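Uncharacterized protein (Thermus thermophilus HB8, PDB 6SCE) is a Type III CRISPR defence DNA nuclease, containing a CARF domain and activated by cyclic oligoadenylate. Local coordinates at residues S299-H311 with V418-R432. Sequence-based numbering, arbitrary orientation.
Sequences SEQAVPLYAAYLH and VPWEEGRPEDLLALR. With nucleotides of chain B.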
loop_
_atom_site.group_PDB
_atom_site.type_symbol
_atom_site.label_atom_id
_atom_site.label_comp_id
_atom_site.label_asym_id
_atom_site.label_seq_id
_atom_site.Cartn_x
_atom_site.Cartn_y
_atom_site.Cartn_z
ATOM N N SER A 299 -2.001 -3.553 8.634
ATOM C CA SER A 299 -1.851 -4.046 7.279
ATOM C C SER A 299 -0.872 -3.174 6.480
ATOM O O SER A 299 -0.005 -2.535 7.075
ATOM C CB SER A 299 -3.211 -4.237 6.626
ATOM O OG SER A 299 -3.947 -3.029 6.525
ATOM N N GLU A 300 -0.945 -3.181 5.155
ATOM C CA GLU A 300 0.135 -2.658 4.345
ATOM C C GLU A 300 0.316 -1.141 4.503
ATOM O O GLU A 300 1.433 -0.646 4.547
ATOM C CB GLU A 300 -0.062 -3.048 2.871
ATOM C CG GLU A 300 0.945 -2.425 1.907
ATOM C CD GLU A 300 2.389 -2.856 2.155
ATOM O OE1 GLU A 300 2.580 -3.994 2.642
ATOM O OE2 GLU A 300 3.337 -2.064 1.839
ATOM N N GLN A 301 -0.769 -0.395 4.622
ATOM C CA GLN A 301 -0.631 1.076 4.706
ATOM C C GLN A 301 -0.451 1.547 6.123
ATOM O O GLN A 301 -1.305 1.336 6.965
ATOM C CB GLN A 301 -1.820 1.765 4.074
ATOM C CG GLN A 301 -2.033 1.409 2.641
ATOM C CD GLN A 301 -0.810 1.641 1.783
ATOM O OE1 GLN A 301 -0.187 2.712 1.845
ATOM N NE2 GLN A 301 -0.483 0.671 0.930
ATOM N N ALA A 302 0.664 2.215 6.390
ATOM C CA ALA A 302 0.903 2.762 7.723
ATOM C C ALA A 302 0.195 4.094 7.973
ATOM O O ALA A 302 -0.115 4.403 9.093
ATOM C CB ALA A 302 2.394 2.952 7.941
ATOM N N VAL A 303 -0.062 4.880 6.926
ATOM C CA VAL A 303 -0.583 6.243 7.138
ATOM C C VAL A 303 -1.917 6.295 7.919
ATOM O O VAL A 303 -2.053 7.108 8.809
ATOM C CB VAL A 303 -0.656 7.037 5.816
ATOM C CG1 VAL A 303 -1.450 8.317 5.970
ATOM C CG2 VAL A 303 0.757 7.363 5.321
ATOM N N PRO A 304 -2.898 5.418 7.605
ATOM C CA PRO A 304 -4.144 5.477 8.353
ATOM C C PRO A 304 -3.979 5.226 9.834
ATOM O O PRO A 304 -4.643 5.853 10.670
ATOM C CB PRO A 304 -5.001 4.386 7.697
ATOM C CG PRO A 304 -4.489 4.316 6.283
ATOM C CD PRO A 304 -3.001 4.546 6.424
ATOM N N LEU A 305 -3.098 4.301 10.181
ATOM C CA LEU A 305 -2.812 4.037 11.571
ATOM C C LEU A 305 -2.154 5.230 12.239
ATOM O O LEU A 305 -2.449 5.566 13.384
ATOM C CB LEU A 305 -1.889 2.831 11.687
ATOM C CG LEU A 305 -1.633 2.292 13.102
ATOM C CD1 LEU A 305 -2.857 2.108 13.963
ATOM C CD2 LEU A 305 -0.917 0.958 12.941
ATOM N N TYR A 306 -1.258 5.872 11.518
ATOM C CA TYR A 306 -0.597 7.064 12.031
ATOM C C TYR A 306 -1.612 8.219 12.220
ATOM O O TYR A 306 -1.578 8.915 13.218
ATOM C CB TYR A 306 0.506 7.478 11.101
ATOM C CG TYR A 306 1.380 8.571 11.655
ATOM C CD1 TYR A 306 1.993 8.423 12.882
ATOM C CD2 TYR A 306 1.616 9.723 10.948
ATOM C CE1 TYR A 306 2.810 9.401 13.410
ATOM C CE2 TYR A 306 2.443 10.718 11.461
ATOM C CZ TYR A 306 3.031 10.549 12.692
ATOM O OH TYR A 306 3.850 11.516 13.229
ATOM N N ALA A 307 -2.500 8.405 11.244
ATOM C CA ALA A 307 -3.549 9.401 11.372
ATOM C C ALA A 307 -4.393 9.124 12.581
ATOM O O ALA A 307 -4.737 10.039 13.329
ATOM C CB ALA A 307 -4.414 9.443 10.119
ATOM N N ALA A 308 -4.733 7.859 12.788
ATOM C CA ALA A 308 -5.542 7.473 13.941
ATOM C C ALA A 308 -4.846 7.803 15.262
ATOM O O ALA A 308 -5.494 8.220 16.230
ATOM C CB ALA A 308 -5.891 6.002 13.875
ATOM N N TYR A 309 -3.544 7.566 15.308
ATOM C CA TYR A 309 -2.731 7.948 16.465
ATOM C C TYR A 309 -2.782 9.482 16.693
ATOM O O TYR A 309 -2.987 9.929 17.812
ATOM C CB TYR A 309 -1.296 7.478 16.258
ATOM C CG TYR A 309 -0.329 8.152 17.185
ATOM C CD1 TYR A 309 -0.326 7.840 18.528
ATOM C CD2 TYR A 309 0.524 9.148 16.729
ATOM C CE1 TYR A 309 0.532 8.487 19.400
ATOM C CE2 TYR A 309 1.399 9.790 17.588
ATOM C CZ TYR A 309 1.384 9.452 18.926
ATOM O OH TYR A 309 2.224 10.075 19.807
ATOM N N LEU A 310 -2.612 10.270 15.638
ATOM C CA LEU A 310 -2.620 11.728 15.780
ATOM C C LEU A 310 -3.986 12.217 16.264
ATOM O O LEU A 310 -4.074 13.082 17.137
ATOM C CB LEU A 310 -2.249 12.420 14.482
ATOM C CG LEU A 310 -0.836 12.173 13.970
ATOM C CD1 LEU A 310 -0.654 12.887 12.649
ATOM C CD2 LEU A 310 0.193 12.603 14.993
ATOM N N HIS A 311 -5.047 11.624 15.726
ATOM C CA HIS A 311 -6.416 12.009 16.106
ATOM C C HIS A 311 -6.782 11.579 17.529
ATOM O O HIS A 311 -7.283 12.393 18.329
ATOM C CB HIS A 311 -7.386 11.431 15.085
ATOM C CG HIS A 311 -8.827 11.562 15.455
ATOM N ND1 HIS A 311 -9.493 12.770 15.444
ATOM C CD2 HIS A 311 -9.733 10.633 15.838
ATOM C CE1 HIS A 311 -10.754 12.570 15.786
ATOM N NE2 HIS A 311 -10.925 11.286 16.036
ATOM N N VAL A 418 -7.536 16.269 10.971
ATOM C CA VAL A 418 -6.454 15.630 11.707
ATOM C C VAL A 418 -5.425 16.688 12.069
ATOM O O VAL A 418 -5.165 17.568 11.254
ATOM C CB VAL A 418 -5.809 14.571 10.821
ATOM C CG1 VAL A 418 -4.654 13.860 11.526
ATOM C CG2 VAL A 418 -6.864 13.538 10.457
ATOM N N PRO A 419 -4.831 16.606 13.266
ATOM C CA PRO A 419 -3.765 17.583 13.579
ATOM C C PRO A 419 -2.448 17.184 12.898
ATOM O O PRO A 419 -1.480 16.811 13.551
ATOM C CB PRO A 419 -3.654 17.535 15.099
ATOM C CG PRO A 419 -4.326 16.275 15.533
ATOM C CD PRO A 419 -5.224 15.794 14.422
ATOM N N TRP A 420 -2.410 17.316 11.588
ATOM C CA TRP A 420 -1.280 16.821 10.821
ATOM C C TRP A 420 -0.007 17.572 11.176
ATOM O O TRP A 420 1.081 17.029 11.012
ATOM C CB TRP A 420 -1.514 17.012 9.338
ATOM C CG TRP A 420 -2.574 16.130 8.737
ATOM C CD1 TRP A 420 -3.710 16.534 8.126
ATOM C CD2 TRP A 420 -2.526 14.711 8.616
ATOM N NE1 TRP A 420 -4.403 15.437 7.653
ATOM C CE2 TRP A 420 -3.679 14.311 7.924
ATOM C CE3 TRP A 420 -1.613 13.735 9.025
ATOM C CZ2 TRP A 420 -3.964 12.972 7.651
ATOM C CZ3 TRP A 420 -1.894 12.392 8.726
ATOM C CH2 TRP A 420 -3.051 12.043 8.050
ATOM N N GLU A 421 -0.147 18.806 11.663
ATOM C CA GLU A 421 1.012 19.616 12.061
ATOM C C GLU A 421 1.825 18.969 13.178
ATOM O O GLU A 421 2.979 19.317 13.379
ATOM C CB GLU A 421 0.606 21.063 12.428
ATOM C CG GLU A 421 -0.165 21.218 13.735
ATOM C CD GLU A 421 -1.629 20.801 13.639
ATOM O OE1 GLU A 421 -2.104 20.438 12.538
ATOM O OE2 GLU A 421 -2.318 20.837 14.677
ATOM N N GLU A 422 1.230 18.021 13.888
ATOM C CA GLU A 422 1.938 17.238 14.913
ATOM C C GLU A 422 2.649 16.017 14.369
ATOM O O GLU A 422 3.299 15.304 15.110
ATOM C CB GLU A 422 0.968 16.753 15.977
ATOM C CG GLU A 422 0.167 17.834 16.670
ATOM C CD GLU A 422 -0.840 17.243 17.635
ATOM O OE1 GLU A 422 -0.815 15.999 17.851
ATOM O OE2 GLU A 422 -1.675 18.003 18.159
ATOM N N GLY A 423 2.487 15.757 13.087
ATOM C CA GLY A 423 3.089 14.603 12.436
ATOM C C GLY A 423 4.564 14.827 12.167
ATOM O O GLY A 423 5.041 15.987 12.092
ATOM N N ARG A 424 5.295 13.724 12.074
ATOM C CA ARG A 424 6.728 13.781 11.749
ATOM C C ARG A 424 7.050 12.640 10.809
ATOM O O ARG A 424 6.650 11.486 11.077
ATOM C CB ARG A 424 7.581 13.662 13.006
ATOM C CG ARG A 424 7.224 14.632 14.114
ATOM C CD ARG A 424 7.987 14.325 15.396
ATOM N NE ARG A 424 7.247 14.780 16.576
ATOM C CZ ARG A 424 7.551 14.485 17.842
ATOM N NH1 ARG A 424 8.610 13.736 18.139
ATOM N NH2 ARG A 424 6.791 14.956 18.824
ATOM N N PRO A 425 7.789 12.928 9.729
ATOM C CA PRO A 425 8.058 11.866 8.793
ATOM C C PRO A 425 8.844 10.698 9.411
ATOM O O PRO A 425 8.642 9.567 9.012
ATOM C CB PRO A 425 8.855 12.546 7.663
ATOM C CG PRO A 425 9.204 13.891 8.133
ATOM C CD PRO A 425 8.364 14.221 9.312
ATOM N N GLU A 426 9.709 10.976 10.375
ATOM C CA GLU A 426 10.478 9.928 11.003
ATOM C C GLU A 426 9.584 9.000 11.860
ATOM O O GLU A 426 9.898 7.821 12.000
ATOM C CB GLU A 426 11.664 10.486 11.806
ATOM C CG GLU A 426 11.320 11.455 12.923
ATOM C CD GLU A 426 11.126 12.896 12.461
ATOM O OE1 GLU A 426 10.989 13.178 11.238
ATOM O OE2 GLU A 426 11.089 13.765 13.347
ATOM N N ASP A 427 8.480 9.527 12.405
ATOM C CA ASP A 427 7.544 8.715 13.191
ATOM C C ASP A 427 6.744 7.819 12.276
ATOM O O ASP A 427 6.616 6.629 12.534
ATOM C CB ASP A 427 6.620 9.577 14.063
ATOM C CG ASP A 427 7.357 10.227 15.224
ATOM O OD1 ASP A 427 8.525 9.898 15.440
ATOM O OD2 ASP A 427 6.787 11.083 15.917
ATOM N N LEU A 428 6.218 8.372 11.190
ATOM C CA LEU A 428 5.543 7.545 10.221
ATOM C C LEU A 428 6.456 6.411 9.743
ATOM O O LEU A 428 6.039 5.235 9.681
ATOM C CB LEU A 428 5.059 8.370 9.038
ATOM C CG LEU A 428 4.410 7.587 7.904
ATOM C CD1 LEU A 428 3.191 6.820 8.406
ATOM C CD2 LEU A 428 4.025 8.580 6.824
ATOM N N LEU A 429 7.700 6.752 9.406
ATOM C CA LEU A 429 8.635 5.759 8.908
ATOM C C LEU A 429 8.946 4.647 9.937
ATOM O O LEU A 429 9.076 3.480 9.551
ATOM C CB LEU A 429 9.938 6.436 8.434
ATOM C CG LEU A 429 9.892 7.094 7.060
ATOM C CD1 LEU A 429 11.062 8.060 6.917
ATOM C CD2 LEU A 429 9.915 6.079 5.932
ATOM N N ALA A 430 9.055 5.018 11.211
ATOM C CA ALA A 430 9.216 4.052 12.287
ATOM C C ALA A 430 8.024 3.086 12.298
ATOM O O ALA A 430 8.174 1.856 12.321
ATOM C CB ALA A 430 9.340 4.776 13.611
ATOM N N LEU A 431 6.822 3.648 12.206
ATOM C CA LEU A 431 5.618 2.824 12.233
ATOM C C LEU A 431 5.629 1.839 11.092
ATOM O O LEU A 431 5.182 0.702 11.218
ATOM C CB LEU A 431 4.367 3.714 12.194
ATOM C CG LEU A 431 3.017 3.020 12.166
ATOM C CD1 LEU A 431 2.787 2.323 13.493
ATOM C CD2 LEU A 431 1.956 4.089 11.918
ATOM N N ARG A 432 6.155 2.285 9.968
ATOM C CA ARG A 432 6.283 1.479 8.791
ATOM C C ARG A 432 7.366 0.424 8.855
ATOM O O ARG A 432 7.332 -0.491 8.075
ATOM C CB ARG A 432 6.602 2.370 7.610
ATOM C CG ARG A 432 6.820 1.679 6.276
ATOM C CD ARG A 432 5.592 0.890 5.842
ATOM N NE ARG A 432 5.857 0.240 4.575
ATOM C CZ ARG A 432 6.630 -0.839 4.434
ATOM N NH1 ARG A 432 7.175 -1.449 5.495
ATOM N NH2 ARG A 432 6.829 -1.325 3.236
ATOM P P A B 4 -4.622 -1.545 3.310
ATOM O OP1 A B 4 -4.141 -1.394 1.908
ATOM O OP2 A B 4 -3.665 -1.299 4.447
ATOM O "O5'" A B 4 -5.922 -0.633 3.489
ATOM C "C5'" A B 4 -5.733 0.782 3.631
ATOM C "C4'" A B 4 -6.976 1.477 3.129
ATOM O "O4'" A B 4 -6.962 2.869 3.554
ATOM C "C3'" A B 4 -7.080 1.494 1.609
ATOM O "O3'" A B 4 -8.409 1.430 1.101
ATOM C "C2'" A B 4 -6.494 2.873 1.291
ATOM O "O2'" A B 4 -6.846 3.331 0.005
ATOM C "C1'" A B 4 -7.119 3.679 2.414
ATOM N N9 A B 4 -6.518 4.986 2.641
ATOM C C8 A B 4 -7.224 6.160 2.724
ATOM N N7 A B 4 -6.454 7.206 2.876
ATOM C C5 A B 4 -5.158 6.701 2.856
ATOM C C6 A B 4 -3.891 7.313 2.964
ATOM N N6 A B 4 -3.698 8.631 3.082
ATOM N N1 A B 4 -2.802 6.506 2.882
ATOM C C2 A B 4 -2.992 5.188 2.729
ATOM N N3 A B 4 -4.133 4.498 2.641
ATOM C C4 A B 4 -5.191 5.319 2.714
ATOM P P A B 3 -10.017 -5.717 0.850
ATOM O OP1 A B 3 -10.978 -6.698 1.499
ATOM O OP2 A B 3 -10.665 -4.411 0.475
ATOM O "O5'" A B 3 -8.791 -5.474 1.825
ATOM C "C5'" A B 3 -7.570 -4.841 1.417
ATOM C "C4'" A B 3 -6.718 -4.690 2.656
ATOM O "O4'" A B 3 -6.358 -6.009 3.167
ATOM C "C3'" A B 3 -5.410 -3.932 2.469
ATOM O "O3'" A B 3 -5.351 -2.963 3.498
ATOM C "C2'" A B 3 -4.346 -5.029 2.635
ATOM O "O2'" A B 3 -3.106 -4.558 3.116
ATOM C "C1'" A B 3 -5.036 -5.948 3.634
ATOM N N9 A B 3 -4.518 -7.297 3.643
ATOM C C8 A B 3 -4.312 -8.100 2.546
ATOM N N7 A B 3 -3.866 -9.295 2.879
ATOM C C5 A B 3 -3.819 -9.277 4.263
ATOM C C6 A B 3 -3.444 -10.255 5.205
ATOM N N6 A B 3 -3.078 -11.486 4.861
ATOM N N1 A B 3 -3.536 -9.915 6.512
ATOM C C2 A B 3 -3.947 -8.684 6.838
ATOM N N3 A B 3 -4.319 -7.675 6.039
ATOM C C4 A B 3 -4.228 -8.050 4.748
HETATM O O HOH W 1 3.289 0.890 2.638
HETATM O O HOH W 2 4.295 11.255 15.706
#
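Tyr306 reaches from helix 303-311 to the N-cap of helix 425-432, where its OH accepts a hydrogen bond from Arg424 N (2.9 Å, N-H...O angle 155°); the donor lies at the ring edge, in plane. With CG anti to the backbone N (chi1 -171°), the ring is directed toward the start of helix 425-432. Nearby, Asp427 OD2 forms a salt bridge with Lys339. A phenylalanine at Tyr306 would probably leave Arg424 N without this acceptor.

Apolar packing fills the space between helices 303-311 and 425-432, whose axes approach to 9.8 Å at 124°. Leu431 CD2 lies 3.8 Å from Tyr306 CB, and Leu428 CD2 meets Val303 CG2 at 3.8 Å. Beyond the tyrosine, helix 303-311 packs on the 3-10 segment 420-422: Leu310 CD1 approaches Trp420 CE3 (3.8 Å), the two side chains crossing at about a right angle, while Ala307 CB lies 3.6 Å from Trp420 CH2.

Charge contributes at the opposite end. Glu300 OE2 and Arg432 NH2 form a long salt bridge of 3.8 Å, the carboxylate and guanidinium planes steeply inclined to each other with no N-H directed at the oxygen; water 1 bridges Glu300 OE2 and Arg432 NE, and Ser577 O accepts from NH2.

Just ahead of helix 303-311, Ser299 OG and Gln301 N (3.0 Å) both donate to OP2 of A4 of chain B: a phosphate-binding loop between strand 293-297 and the helix, consistent with the cyclic-oligoadenylate pocket of a Rossmann-like CARF domain.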